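Local coordinates for protein D-alanyl-D-alanine carboxypeptidase (Vibrio cholerae, PDB 5TR7) that probably removes the terminal D-alanine from peptidoglycan precursor peptides, as a penicillin-binding serine carboxypeptidase of the S11 family, at residues N57-I62 against T84-D89; N65-N70 against F78-T83; P72-M77 against S98-C103; L90-I95 against Y171-F176; A102-A107 against N137-D142. All blocks are in the same frame, centred on the assembly; numbering follows the deposited sequence.

Contact 1: residues N57-I62 against T84-D89; sequences NDDVVI and TVKVSD
Val60 and Val85 exchange two backbone hydrogen bonds, Val60 N to Val85 O at 2.7 Å and Val85 N to Val60 O at 3.0 Å, forming the hydrogen-bonded pair of a short antiparallel ribbon. Non-hydrogen-bonded pairs flank it, Asp59 with Lys86 and Val61 with Thr84. Beyond them Val87 N, in the first turn of helix 87-95, gives its hydrogen to Asp58 O, and Lys86 takes the N-cap position. Two alpha hydrogens also face carbonyls: Lys86 CA lies 3.2 Å from Asp58 O, and Thr84 CA approaches Val60 O. Strands 59-61 and 84-86 make up a separate two-stranded sheet at the edge of the mostly helical part of the fold, distant from the catalytic residues. Apolar contacts gather on the Val60 and Val85 face, where branched side chains suit strand backbone. Val60 CG2 meets Val87 CG2 at 3.6 Å, and Ile62 CD1 reaches Val85 CG2 at 3.8 Å; helix 100-111 lies beneath. The other face, Val61 excepted, is polar. Lys86, bent at chi3 (56°), runs alongside Asn57 and donates from NZ to OD1 at 3.0 Å, the nitrogen standing above the amide carbonyl plane. Asp58 OD2 turns instead to Ser55 N and His109 NE2.

Contact 2: residues N65-N70 against F78-T83; sequences NAWAKN and FVEVGT
Trp67 and Val81 make the closest side-chain contact between two turns of the long loop that joins strand 59-61 to strand 84-86. Residues 68-70 form a short 3-10 turn, and Glu80 to Thr83 a type II beta turn whose third position, Gly82, has the positive phi that glycine tolerates easily. No hydrogen bond links the segments, so shape does the work. On the tight side, Val81 CG2 lies 3.3 Å from Trp67 CG and sits above one face of the indole, offset toward its rim; the two side chains cross at about a right angle. CG of Trp67 stands anti to the backbone N (chi1 -166°), which sets the start of the ring beside this methyl. Lys69 CB lies over the opposite face, so the flat ring is held between aliphatic groups. At the ring's edge Val79 O approaches CE3, 3.7 Å away. Deeper in, the small Ala66 fits against Ala105 of helix 100-111. The outer side is looser: Glu80, exposed to solvent as its charge favours, touches the ring's rim loosely, its CA 4.1 Å and its CG 4.2 Å from Trp67 CZ3. Within the beta turn Glu80 O accepts two bonds, from Thr83 N and from Thr83 OG1, the hydroxyl 2.7 Å away and in the carbonyl plane.

Contact 3: residues P72-M77 against S98-C103; sequences PDSSKM and SGNDAC
Asp101 has CG tucked between its own backbone N and carbonyl carbon (chi1 53°), which sets CG on the side of the passing chain at Met77. OD1 receives Met77 N there on its syn lone pair, in a nearly straight bond of 2.8 Å (177°). The same oxygen takes Ala102 N from above the carboxylate plane, while OD2 accepts Phe78 N and Val79 N. Four amides thus surround this buried acid, which would be expected to favour its charged form. A second backbone link runs from Asn100 N to Ser75 O, 3.1 Å. Gly99, the N-cap residue, passes so close to the loop that its CA is 3.9 Å from Lys76 CA; glycine suits this approach, having no side chain to come between the backbones. Ser74 OG lies 2.9 Å from Asn100 ND2, whereas Asn100 OD1 accepts from Lys38 NZ. Lys76 curls back, bent at chi3 and chi4, to donate from NZ to Ser74 O. Ser98, Asn100 and their spacing match the SxN motif of penicillin-binding proteins: Ser98, predicted to be catalytic, bonds through OG to Lys201 NZ beside Ser35. Met77, extended, brings SD to 3.9 Å from Ala102 CB, and its side chain runs on between Leu90 of helix 87-95 and Phe176 and Tyr178 of strand 175-178, just where helix 100-111 begins.

Contact 4: residues L90-I95 against Y171-F176; sequences LNRGII and YSEQKF
Arg92 and Glu173 meet side-on, NE and NH2 of the guanidinium each facing one carboxylate oxygen in a two-pronged salt bridge. It joins helix 87-95, in the mostly helical part of the serine beta-lactamase/penicillin-binding-protein fold, to the chain leading into the small hairpin of strands 175-178 and 181-184. The two charged planes are nearly coplanar, 29° apart. NE reaches OE1 at 2.8 Å, with the oxygen close to the guanidinium plane, and NH2 meets the syn lone pair of Glu173 OE2 at 3.1 Å. Arg92 is extended from CG to NE and Glu173 is extended beyond CG, so two long side chains can span the distance between helix and loop. The aliphatic root of Arg92 serves a second partner. Its CB stands over the centre of the Phe176 ring, 3.6 Å from the centroid and almost exactly on the ring normal, a CH-pi contact; CD lies 3.7 Å from CE1 of the same ring. The two side chains cross at about a right angle, the guanidinium tilted 46° from the phenyl plane. Gly93 N also comes to 4.0 Å from Phe176 CE2. One helical turn on from Arg92, Ile95 packs against Tyr171, also crosswise. Tyr171 OH bonds to Ser42 of helix 37-50, which fixes the far end of the ring near the predicted catalytic residues. Over one face of that ring, Ile95 CG2 lies 3.6 Å from the centroid, its nearest ring atom being CD2.

Contact 5: residues A102-A107 against N137-D142; sequences ACVAMA and NSHGLD
Cys103 and His139 bring their CB atoms to 3.9 Å where helix 100-111 packs on the loop between helices 114-127 and 150-163. Most of the contact is van der Waals packing. Val104 CG2 lies at the edge of the imidazole, 3.7 Å from His139 CD2, the two side chains side by side and pointing the same way. Ala107 CB touches Ser138 CB at 3.9 Å, a small residue one turn along the helix that admits the loop closely. Cys103 SG, anti to its own carbonyl carbon (chi1 -72°), comes to 3.5 Å from Ser138 O, which accepts from Thr41 OG1; Ser138 OG bonds to Glu114 OE1.

Polar bonds are concentrated inside the loop. Asn137 OD1 accepts both His139 N, an Asx turn, and Gly140 N at 2.7 Å, the latter in the carbonyl plane on a lone pair. Its ND2 donates to Leu141 O, again in the plane of that carbonyl. Leu141 N in turn bonds to His139 ND1, with the donor near the ring plane, and this sets the imidazole's rotation. ND1 acting as acceptor implies that it carries no proton in this arrangement. With polar groups satisfied partly within the loop and partly by Glu114 and Thr41, the loop meets the helix mainly through carbons of Ser138 and His139, while His139 O accepts from Lys38 NZ, linking this buried contact to the predicted active site.

Contacts 1, 2, 3 and 5 lie within the mostly helical part; contact 4 joins it to the hairpin of strands 175-178 and 181-184. Contacts 1, 2 and 3 build up the region between strand 59-61 and helix 100-111: contact 2 is nested within the loop closed by contact 1, and contact 3 crosses both. Helix 87-95 serves contacts 1 and 4, centres about 14 Å apart, while helix 100-111 serves contacts 3 and 5, centres about 8 Å apart and sharing Ala102 and Cys103. Contact 5 falls inside the long loop closed by contact 4. The two consecutive helices therefore tie the outlying ribbon of contact 1 to contacts 3, 4 and 5, which approach the predicted catalytic residues.

Contact 1: residues N57-I62 against T84-D89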
# COMPACT_ATOMS: atom_id res chain seq x y z
N ASN A 57 0.82 -21.28 -3.86
CA ASN A 57 1.66 -22.43 -3.46
C ASN A 57 2.98 -22.54 -4.26
O ASN A 57 3.78 -23.42 -3.95
CB ASN A 57 0.88 -23.75 -3.57
CG ASN A 57 -0.28 -23.86 -2.57
OD1 ASN A 57 -0.20 -23.37 -1.46
ND2 ASN A 57 -1.37 -24.55 -2.96
N ASP A 58 3.24 -21.66 -5.23
CA ASP A 58 4.53 -21.73 -5.95
C ASP A 58 5.67 -21.38 -5.05
O ASP A 58 5.54 -20.54 -4.14
CB ASP A 58 4.66 -20.67 -7.07
CG ASP A 58 3.65 -20.81 -8.15
OD1 ASP A 58 3.20 -21.95 -8.39
OD2 ASP A 58 3.29 -19.76 -8.75
N ASP A 59 6.80 -22.01 -5.34
CA ASP A 59 8.04 -21.78 -4.67
C ASP A 59 8.75 -20.72 -5.51
O ASP A 59 8.98 -20.89 -6.68
CB ASP A 59 8.85 -23.07 -4.67
CG ASP A 59 8.17 -24.16 -3.91
OD1 ASP A 59 7.80 -23.98 -2.74
OD2 ASP A 59 8.02 -25.22 -4.47
N VAL A 60 9.10 -19.62 -4.90
CA VAL A 60 9.74 -18.59 -5.63
C VAL A 60 11.21 -18.55 -5.34
O VAL A 60 11.61 -18.52 -4.18
CB VAL A 60 9.17 -17.20 -5.22
CG1 VAL A 60 9.77 -16.12 -6.11
CG2 VAL A 60 7.65 -17.19 -5.37
N VAL A 61 12.00 -18.46 -6.40
CA VAL A 61 13.44 -18.33 -6.31
C VAL A 61 13.78 -16.93 -5.79
O VAL A 61 13.21 -15.92 -6.22
CB VAL A 61 14.08 -18.39 -7.70
CG1 VAL A 61 15.59 -18.23 -7.59
CG2 VAL A 61 13.74 -19.70 -8.38
N ILE A 62 14.72 -16.87 -4.87
CA ILE A 62 15.17 -15.62 -4.35
C ILE A 62 16.49 -15.35 -5.04
O ILE A 62 17.43 -16.07 -4.83
CB ILE A 62 15.36 -15.70 -2.83
CG1 ILE A 62 14.09 -16.21 -2.16
CG2 ILE A 62 15.85 -14.37 -2.32
CD1 ILE A 62 12.83 -15.40 -2.49
N THR A 84 14.11 -20.85 -1.64
CA THR A 84 12.83 -20.57 -2.20
C THR A 84 11.89 -20.19 -1.07
O THR A 84 12.05 -20.68 0.08
CB THR A 84 12.23 -21.72 -2.97
OG1 THR A 84 11.89 -22.83 -2.08
CG2 THR A 84 13.17 -22.14 -4.12
N VAL A 85 10.89 -19.40 -1.42
CA VAL A 85 9.86 -18.95 -0.49
C VAL A 85 8.53 -19.07 -1.25
O VAL A 85 8.47 -18.82 -2.44
CB VAL A 85 10.05 -17.47 -0.09
CG1 VAL A 85 8.98 -17.05 0.90
CG2 VAL A 85 11.44 -17.23 0.49
N LYS A 86 7.47 -19.42 -0.54
CA LYS A 86 6.16 -19.49 -1.14
C LYS A 86 5.58 -18.11 -1.46
O LYS A 86 5.88 -17.13 -0.79
CB LYS A 86 5.22 -20.25 -0.24
CG LYS A 86 5.74 -21.70 -0.18
CD LYS A 86 4.80 -22.70 0.38
CE LYS A 86 3.45 -22.71 -0.37
NZ LYS A 86 2.43 -23.79 -0.09
N VAL A 87 4.79 -18.04 -2.53
CA VAL A 87 4.11 -16.82 -2.97
C VAL A 87 3.27 -16.22 -1.85
O VAL A 87 3.40 -15.06 -1.59
CB VAL A 87 3.21 -17.06 -4.20
CG1 VAL A 87 2.22 -15.93 -4.42
CG2 VAL A 87 4.06 -17.23 -5.44
N SER A 88 2.47 -17.00 -1.15
CA SER A 88 1.68 -16.42 -0.05
C SER A 88 2.52 -15.76 1.02
O SER A 88 2.16 -14.73 1.51
CB SER A 88 0.73 -17.42 0.59
OG SER A 88 1.44 -18.44 1.18
N ASP A 89 3.69 -16.29 1.29
CA ASP A 89 4.58 -15.80 2.29
C ASP A 89 5.24 -14.51 1.81
O ASP A 89 5.32 -13.53 2.57
CB ASP A 89 5.59 -16.86 2.67
CG ASP A 89 4.98 -18.00 3.42
OD1 ASP A 89 4.23 -17.71 4.38
OD2 ASP A 89 5.35 -19.19 3.12

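Contact 2: residues N65-N70 against F78-T83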
# COMPACT_ATOMS: atom_id res chain seq x y z
N ASN A 65 19.11 -10.03 -6.58
CA ASN A 65 18.45 -8.74 -6.49
C ASN A 65 17.49 -8.63 -5.34
O ASN A 65 17.24 -7.55 -4.89
CB ASN A 65 17.71 -8.47 -7.76
CG ASN A 65 18.61 -8.44 -8.93
OD1 ASN A 65 19.78 -8.05 -8.86
ND2 ASN A 65 18.09 -8.88 -10.03
N ALA A 66 16.95 -9.74 -4.89
CA ALA A 66 16.09 -9.78 -3.74
C ALA A 66 16.91 -9.93 -2.39
O ALA A 66 16.35 -9.92 -1.31
CB ALA A 66 15.11 -10.93 -3.93
N TRP A 67 18.22 -10.10 -2.48
CA TRP A 67 19.09 -10.29 -1.33
C TRP A 67 18.94 -9.14 -0.33
O TRP A 67 19.02 -7.94 -0.68
CB TRP A 67 20.54 -10.38 -1.83
CG TRP A 67 21.69 -10.87 -1.00
CD1 TRP A 67 23.03 -10.74 -1.33
CD2 TRP A 67 21.65 -11.52 0.28
NE1 TRP A 67 23.81 -11.31 -0.35
CE2 TRP A 67 23.00 -11.82 0.63
CE3 TRP A 67 20.61 -11.96 1.12
CZ2 TRP A 67 23.34 -12.47 1.85
CZ3 TRP A 67 20.95 -12.63 2.33
CH2 TRP A 67 22.30 -12.87 2.67
N ALA A 68 18.68 -9.55 0.91
CA ALA A 68 18.53 -8.64 2.05
C ALA A 68 19.63 -7.61 2.04
O ALA A 68 19.39 -6.46 2.43
CB ALA A 68 18.59 -9.40 3.35
N LYS A 69 20.81 -8.04 1.62
CA LYS A 69 21.99 -7.20 1.52
C LYS A 69 21.78 -5.93 0.71
O LYS A 69 22.47 -4.92 0.95
CB LYS A 69 23.22 -7.97 0.99
CG LYS A 69 24.46 -7.09 0.92
CD LYS A 69 25.83 -7.74 0.83
CE LYS A 69 26.83 -6.61 1.09
NZ LYS A 69 28.25 -7.01 1.24
N ASN A 70 20.84 -5.95 -0.23
CA ASN A 70 20.58 -4.75 -1.06
C ASN A 70 19.73 -3.70 -0.34
O ASN A 70 19.65 -2.56 -0.81
CB ASN A 70 19.80 -5.13 -2.30
CG ASN A 70 20.56 -6.11 -3.18
OD1 ASN A 70 21.72 -5.92 -3.44
ND2 ASN A 70 19.89 -7.13 -3.65
N PHE A 78 13.50 -10.55 5.23
CA PHE A 78 14.72 -11.29 5.53
C PHE A 78 14.87 -12.55 4.71
O PHE A 78 15.10 -13.63 5.23
CB PHE A 78 14.95 -11.50 7.01
CG PHE A 78 15.21 -10.22 7.72
CD1 PHE A 78 16.44 -9.61 7.62
CD2 PHE A 78 14.21 -9.60 8.41
CE1 PHE A 78 16.69 -8.41 8.22
CE2 PHE A 78 14.46 -8.39 9.04
CZ PHE A 78 15.70 -7.80 8.95
N VAL A 79 14.75 -12.36 3.41
CA VAL A 79 14.82 -13.43 2.48
C VAL A 79 16.26 -13.68 2.03
O VAL A 79 17.03 -12.72 1.85
CB VAL A 79 13.77 -13.05 1.41
CG1 VAL A 79 14.20 -13.22 -0.01
CG2 VAL A 79 12.43 -13.66 1.79
N GLU A 80 16.62 -14.94 1.86
CA GLU A 80 17.99 -15.34 1.41
C GLU A 80 18.16 -15.90 -0.00
O GLU A 80 17.44 -16.79 -0.42
CB GLU A 80 18.58 -16.37 2.34
CG GLU A 80 18.75 -15.86 3.78
CD GLU A 80 19.70 -16.70 4.60
OE1 GLU A 80 20.80 -16.93 4.05
OE2 GLU A 80 19.37 -17.10 5.75
N VAL A 81 19.20 -15.42 -0.67
CA VAL A 81 19.49 -15.85 -2.05
C VAL A 81 19.69 -17.36 -2.10
O VAL A 81 20.19 -17.96 -1.18
CB VAL A 81 20.76 -15.15 -2.59
CG1 VAL A 81 21.01 -15.46 -4.07
CG2 VAL A 81 20.60 -13.67 -2.40
N GLY A 82 19.27 -17.96 -3.20
CA GLY A 82 19.38 -19.40 -3.40
C GLY A 82 18.38 -20.28 -2.66
O GLY A 82 18.45 -21.49 -2.75
N THR A 83 17.48 -19.68 -1.89
CA THR A 83 16.45 -20.45 -1.24
C THR A 83 15.18 -20.17 -2.03
O THR A 83 15.20 -19.46 -3.06
CB THR A 83 16.15 -19.96 0.17
OG1 THR A 83 15.57 -18.62 0.11
CG2 THR A 83 17.44 -20.08 1.09

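Contact 3: residues P72-M77 against S98-C103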
# COMPACT_ATOMS: atom_id res chain seq x y z
N PRO A 72 19.71 -2.15 3.10
CA PRO A 72 20.14 -1.83 4.45
C PRO A 72 19.33 -0.63 4.93
O PRO A 72 18.95 0.23 4.12
CB PRO A 72 21.60 -1.47 4.25
CG PRO A 72 21.65 -0.87 2.86
CD PRO A 72 20.55 -1.49 2.08
N ASP A 73 18.98 -0.55 6.19
CA ASP A 73 18.20 0.63 6.69
C ASP A 73 16.71 0.66 6.34
O ASP A 73 16.05 1.56 6.80
CB ASP A 73 18.72 2.00 6.20
CG ASP A 73 20.22 2.13 6.21
OD1 ASP A 73 20.91 1.28 6.78
OD2 ASP A 73 20.69 3.05 5.57
N SER A 74 16.18 -0.29 5.56
CA SER A 74 14.78 -0.34 5.22
C SER A 74 14.17 -1.70 5.60
O SER A 74 14.85 -2.66 5.81
CB SER A 74 14.55 -0.08 3.73
OG SER A 74 15.20 -1.01 2.94
N SER A 75 12.89 -1.72 5.66
CA SER A 75 12.15 -2.86 6.07
C SER A 75 12.38 -4.04 5.09
O SER A 75 12.45 -3.88 3.84
CB SER A 75 10.68 -2.40 6.17
OG SER A 75 9.91 -3.46 6.60
N LYS A 76 12.53 -5.23 5.70
CA LYS A 76 12.79 -6.49 5.02
C LYS A 76 12.06 -7.66 5.61
O LYS A 76 11.80 -7.72 6.84
CB LYS A 76 14.25 -6.86 5.18
CG LYS A 76 15.27 -5.95 4.48
CD LYS A 76 16.70 -6.24 4.99
CE LYS A 76 16.93 -5.67 6.41
NZ LYS A 76 17.07 -4.20 6.46
N MET A 77 11.76 -8.64 4.74
CA MET A 77 11.17 -9.90 5.18
C MET A 77 12.28 -10.85 5.68
O MET A 77 12.04 -11.79 6.47
CB MET A 77 10.45 -10.54 4.01
CG MET A 77 9.85 -11.94 4.32
SD MET A 77 8.86 -12.43 2.92
CE MET A 77 8.51 -14.11 3.45
N SER A 98 6.04 -4.92 4.84
CA SER A 98 6.54 -3.84 3.98
C SER A 98 7.97 -4.18 3.56
O SER A 98 8.85 -3.32 3.46
CB SER A 98 6.48 -2.49 4.78
OG SER A 98 6.42 -1.43 3.88
N GLY A 99 8.22 -5.45 3.28
CA GLY A 99 9.59 -5.88 2.94
C GLY A 99 9.99 -5.60 1.50
O GLY A 99 9.37 -6.09 0.58
N ASN A 100 11.00 -4.76 1.30
CA ASN A 100 11.46 -4.44 -0.04
C ASN A 100 12.03 -5.64 -0.80
O ASN A 100 11.93 -5.70 -2.04
CB ASN A 100 12.56 -3.38 0.03
CG ASN A 100 12.09 -2.05 0.52
OD1 ASN A 100 10.93 -1.74 0.50
ND2 ASN A 100 13.02 -1.27 0.97
N ASP A 101 12.73 -6.52 -0.05
CA ASP A 101 13.30 -7.75 -0.61
C ASP A 101 12.19 -8.61 -1.25
O ASP A 101 12.29 -9.04 -2.44
CB ASP A 101 14.18 -8.50 0.42
CG ASP A 101 13.45 -8.80 1.79
OD1 ASP A 101 12.37 -8.22 2.03
OD2 ASP A 101 13.99 -9.61 2.62
N ALA A 102 11.10 -8.79 -0.51
CA ALA A 102 9.99 -9.59 -1.01
C ALA A 102 9.34 -8.96 -2.26
O ALA A 102 8.80 -9.68 -3.09
CB ALA A 102 8.93 -9.77 0.06
N CYS A 103 9.37 -7.63 -2.34
CA CYS A 103 8.82 -6.92 -3.51
C CYS A 103 9.56 -7.30 -4.76
O CYS A 103 8.96 -7.70 -5.77
CB CYS A 103 8.87 -5.41 -3.38
SG CYS A 103 7.69 -4.73 -2.21

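Contact 4: residues L90-I95 against Y171-F176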
# COMPACT_ATOMS: atom_id res chain seq x y z
N LEU A 90 5.71 -14.49 0.57
CA LEU A 90 6.28 -13.25 0.06
C LEU A 90 5.24 -12.10 0.06
O LEU A 90 5.56 -10.93 0.34
CB LEU A 90 6.82 -13.45 -1.37
CG LEU A 90 8.15 -14.23 -1.47
CD1 LEU A 90 8.49 -14.45 -2.96
CD2 LEU A 90 9.32 -13.53 -0.77
N ASN A 91 4.01 -12.44 -0.32
CA ASN A 91 2.90 -11.49 -0.31
C ASN A 91 2.69 -10.82 1.01
O ASN A 91 2.54 -9.63 1.09
CB ASN A 91 1.65 -12.23 -0.67
CG ASN A 91 1.21 -11.89 -1.97
OD1 ASN A 91 1.48 -12.58 -2.96
ND2 ASN A 91 0.58 -10.75 -2.03
N ARG A 92 2.62 -11.63 2.05
CA ARG A 92 2.53 -11.11 3.42
C ARG A 92 3.75 -10.32 3.79
O ARG A 92 3.66 -9.34 4.49
CB ARG A 92 2.26 -12.21 4.41
CG ARG A 92 0.90 -12.77 4.19
CD ARG A 92 0.54 -13.92 5.10
NE ARG A 92 -0.89 -14.08 5.00
CZ ARG A 92 -1.53 -14.57 3.93
NH1 ARG A 92 -0.87 -15.01 2.86
NH2 ARG A 92 -2.85 -14.64 3.95
N GLY A 93 4.91 -10.73 3.33
CA GLY A 93 6.10 -9.90 3.62
C GLY A 93 5.98 -8.51 3.04
O GLY A 93 6.38 -7.47 3.63
N ILE A 94 5.41 -8.46 1.84
CA ILE A 94 5.19 -7.18 1.21
C ILE A 94 4.14 -6.33 1.97
O ILE A 94 4.34 -5.20 2.33
CB ILE A 94 4.70 -7.38 -0.25
CG1 ILE A 94 5.84 -7.97 -1.10
CG2 ILE A 94 4.10 -6.08 -0.82
CD1 ILE A 94 5.43 -8.38 -2.54
N ILE A 95 2.99 -6.94 2.20
CA ILE A 95 1.86 -6.24 2.71
C ILE A 95 1.95 -5.94 4.20
O ILE A 95 1.68 -4.85 4.61
CB ILE A 95 0.58 -7.05 2.41
CG1 ILE A 95 0.27 -7.00 0.89
CG2 ILE A 95 -0.62 -6.54 3.23
CD1 ILE A 95 -0.77 -8.03 0.45
N TYR A 171 -4.51 -7.11 4.23
CA TYR A 171 -4.11 -5.87 4.83
C TYR A 171 -4.58 -5.72 6.28
O TYR A 171 -4.12 -4.81 7.01
CB TYR A 171 -4.55 -4.72 3.94
CG TYR A 171 -3.73 -4.56 2.65
CD1 TYR A 171 -4.00 -5.24 1.49
CD2 TYR A 171 -2.68 -3.70 2.62
CE1 TYR A 171 -3.23 -5.04 0.33
CE2 TYR A 171 -1.91 -3.48 1.51
CZ TYR A 171 -2.19 -4.13 0.36
OH TYR A 171 -1.38 -3.86 -0.66
N SER A 172 -5.51 -6.59 6.71
CA SER A 172 -5.98 -6.48 8.08
C SER A 172 -5.30 -7.47 8.97
O SER A 172 -5.60 -7.50 10.17
CB SER A 172 -7.47 -6.58 8.18
OG SER A 172 -7.87 -7.73 7.56
N GLU A 173 -4.33 -8.24 8.45
CA GLU A 173 -3.53 -9.16 9.27
C GLU A 173 -2.55 -8.26 10.02
O GLU A 173 -1.91 -7.39 9.44
CB GLU A 173 -2.91 -10.27 8.43
CG GLU A 173 -3.96 -11.17 7.77
CD GLU A 173 -3.38 -12.31 6.91
OE1 GLU A 173 -2.18 -12.70 7.01
OE2 GLU A 173 -4.16 -12.85 6.07
N GLN A 174 -2.45 -8.48 11.31
CA GLN A 174 -1.67 -7.62 12.22
C GLN A 174 -0.22 -7.95 12.34
O GLN A 174 0.58 -7.10 12.86
CB GLN A 174 -2.31 -7.72 13.63
CG GLN A 174 -3.68 -7.05 13.63
CD GLN A 174 -4.34 -6.96 15.01
OE1 GLN A 174 -3.95 -7.59 15.97
NE2 GLN A 174 -5.34 -6.16 15.08
N LYS A 175 0.12 -9.17 11.96
CA LYS A 175 1.52 -9.56 12.04
C LYS A 175 1.84 -10.73 11.17
O LYS A 175 0.96 -11.39 10.68
CB LYS A 175 1.86 -9.95 13.46
CG LYS A 175 1.13 -11.16 14.01
CD LYS A 175 1.28 -11.02 15.57
CE LYS A 175 0.67 -12.15 16.35
NZ LYS A 175 1.51 -13.37 16.27
N PHE A 176 3.13 -10.95 10.99
CA PHE A 176 3.57 -12.04 10.18
C PHE A 176 4.96 -12.37 10.62
O PHE A 176 5.78 -11.48 10.86
CB PHE A 176 3.61 -11.66 8.71
CG PHE A 176 4.01 -12.76 7.82
CD1 PHE A 176 3.22 -13.89 7.72
CD2 PHE A 176 5.11 -12.62 6.97
CE1 PHE A 176 3.59 -14.93 6.86
CE2 PHE A 176 5.46 -13.63 6.08
CZ PHE A 176 4.73 -14.78 6.04

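Contact 5: residues A102-A107 against N137-D142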
# COMPACT_ATOMS: atom_id res chain seq x y z
N ALA A 102 11.10 -8.79 -0.51
CA ALA A 102 9.99 -9.59 -1.01
C ALA A 102 9.34 -8.96 -2.26
O ALA A 102 8.80 -9.68 -3.09
CB ALA A 102 8.93 -9.77 0.06
N CYS A 103 9.37 -7.63 -2.34
CA CYS A 103 8.82 -6.92 -3.51
C CYS A 103 9.56 -7.30 -4.76
O CYS A 103 8.96 -7.70 -5.77
CB CYS A 103 8.87 -5.41 -3.38
SG CYS A 103 7.69 -4.73 -2.21
N VAL A 104 10.88 -7.27 -4.66
CA VAL A 104 11.69 -7.61 -5.82
C VAL A 104 11.55 -9.06 -6.21
O VAL A 104 11.52 -9.36 -7.40
CB VAL A 104 13.15 -7.26 -5.62
CG1 VAL A 104 13.97 -7.69 -6.83
CG2 VAL A 104 13.29 -5.77 -5.40
N ALA A 105 11.45 -9.96 -5.22
CA ALA A 105 11.30 -11.38 -5.54
C ALA A 105 10.00 -11.66 -6.26
O ALA A 105 9.98 -12.46 -7.22
CB ALA A 105 11.41 -12.24 -4.31
N MET A 106 8.91 -11.05 -5.81
CA MET A 106 7.60 -11.25 -6.52
C MET A 106 7.62 -10.61 -7.90
O MET A 106 7.11 -11.16 -8.86
CB MET A 106 6.40 -10.75 -5.71
CG MET A 106 6.06 -11.65 -4.52
SD MET A 106 5.66 -13.35 -5.04
CE MET A 106 4.22 -13.09 -6.09
N ALA A 107 8.25 -9.46 -7.99
CA ALA A 107 8.36 -8.76 -9.26
C ALA A 107 8.98 -9.68 -10.30
O ALA A 107 8.46 -9.88 -11.42
CB ALA A 107 9.17 -7.49 -9.07
N ASN A 137 10.04 1.26 -9.83
CA ASN A 137 10.47 0.04 -9.22
C ASN A 137 9.28 -0.56 -8.45
O ASN A 137 8.27 0.11 -8.28
CB ASN A 137 11.67 0.35 -8.32
CG ASN A 137 11.29 1.22 -7.17
OD1 ASN A 137 10.32 0.97 -6.46
ND2 ASN A 137 12.08 2.23 -6.97
N SER A 138 9.43 -1.79 -7.94
CA SER A 138 8.38 -2.48 -7.23
C SER A 138 8.27 -2.18 -5.72
O SER A 138 7.34 -2.71 -5.05
CB SER A 138 8.61 -3.96 -7.39
OG SER A 138 9.88 -4.33 -6.81
N HIS A 139 9.15 -1.35 -5.16
CA HIS A 139 9.10 -1.14 -3.69
C HIS A 139 8.93 0.27 -3.18
O HIS A 139 8.49 0.43 -2.02
CB HIS A 139 10.33 -1.78 -3.04
CG HIS A 139 11.58 -1.48 -3.80
ND1 HIS A 139 12.16 -0.24 -3.78
CD2 HIS A 139 12.33 -2.23 -4.63
CE1 HIS A 139 13.24 -0.24 -4.53
NE2 HIS A 139 13.37 -1.44 -5.06
N GLY A 140 9.25 1.29 -3.98
CA GLY A 140 9.12 2.66 -3.57
C GLY A 140 10.37 3.47 -3.22
O GLY A 140 10.28 4.65 -2.98
N LEU A 141 11.56 2.89 -3.24
CA LEU A 141 12.74 3.70 -2.86
C LEU A 141 12.88 4.79 -3.88
O LEU A 141 12.61 4.56 -5.05
CB LEU A 141 14.00 2.83 -2.77
CG LEU A 141 13.94 1.76 -1.65
CD1 LEU A 141 15.19 0.87 -1.69
CD2 LEU A 141 13.76 2.38 -0.25
N ASP A 142 13.19 6.00 -3.42
CA ASP A 142 13.32 7.19 -4.26
C ASP A 142 13.92 7.26 -5.62
O ASP A 142 15.02 6.81 -5.84
CB ASP A 142 14.41 8.13 -3.69
CG ASP A 142 13.86 9.24 -2.89
OD1 ASP A 142 12.79 9.09 -2.25
OD2 ASP A 142 14.54 10.27 -2.92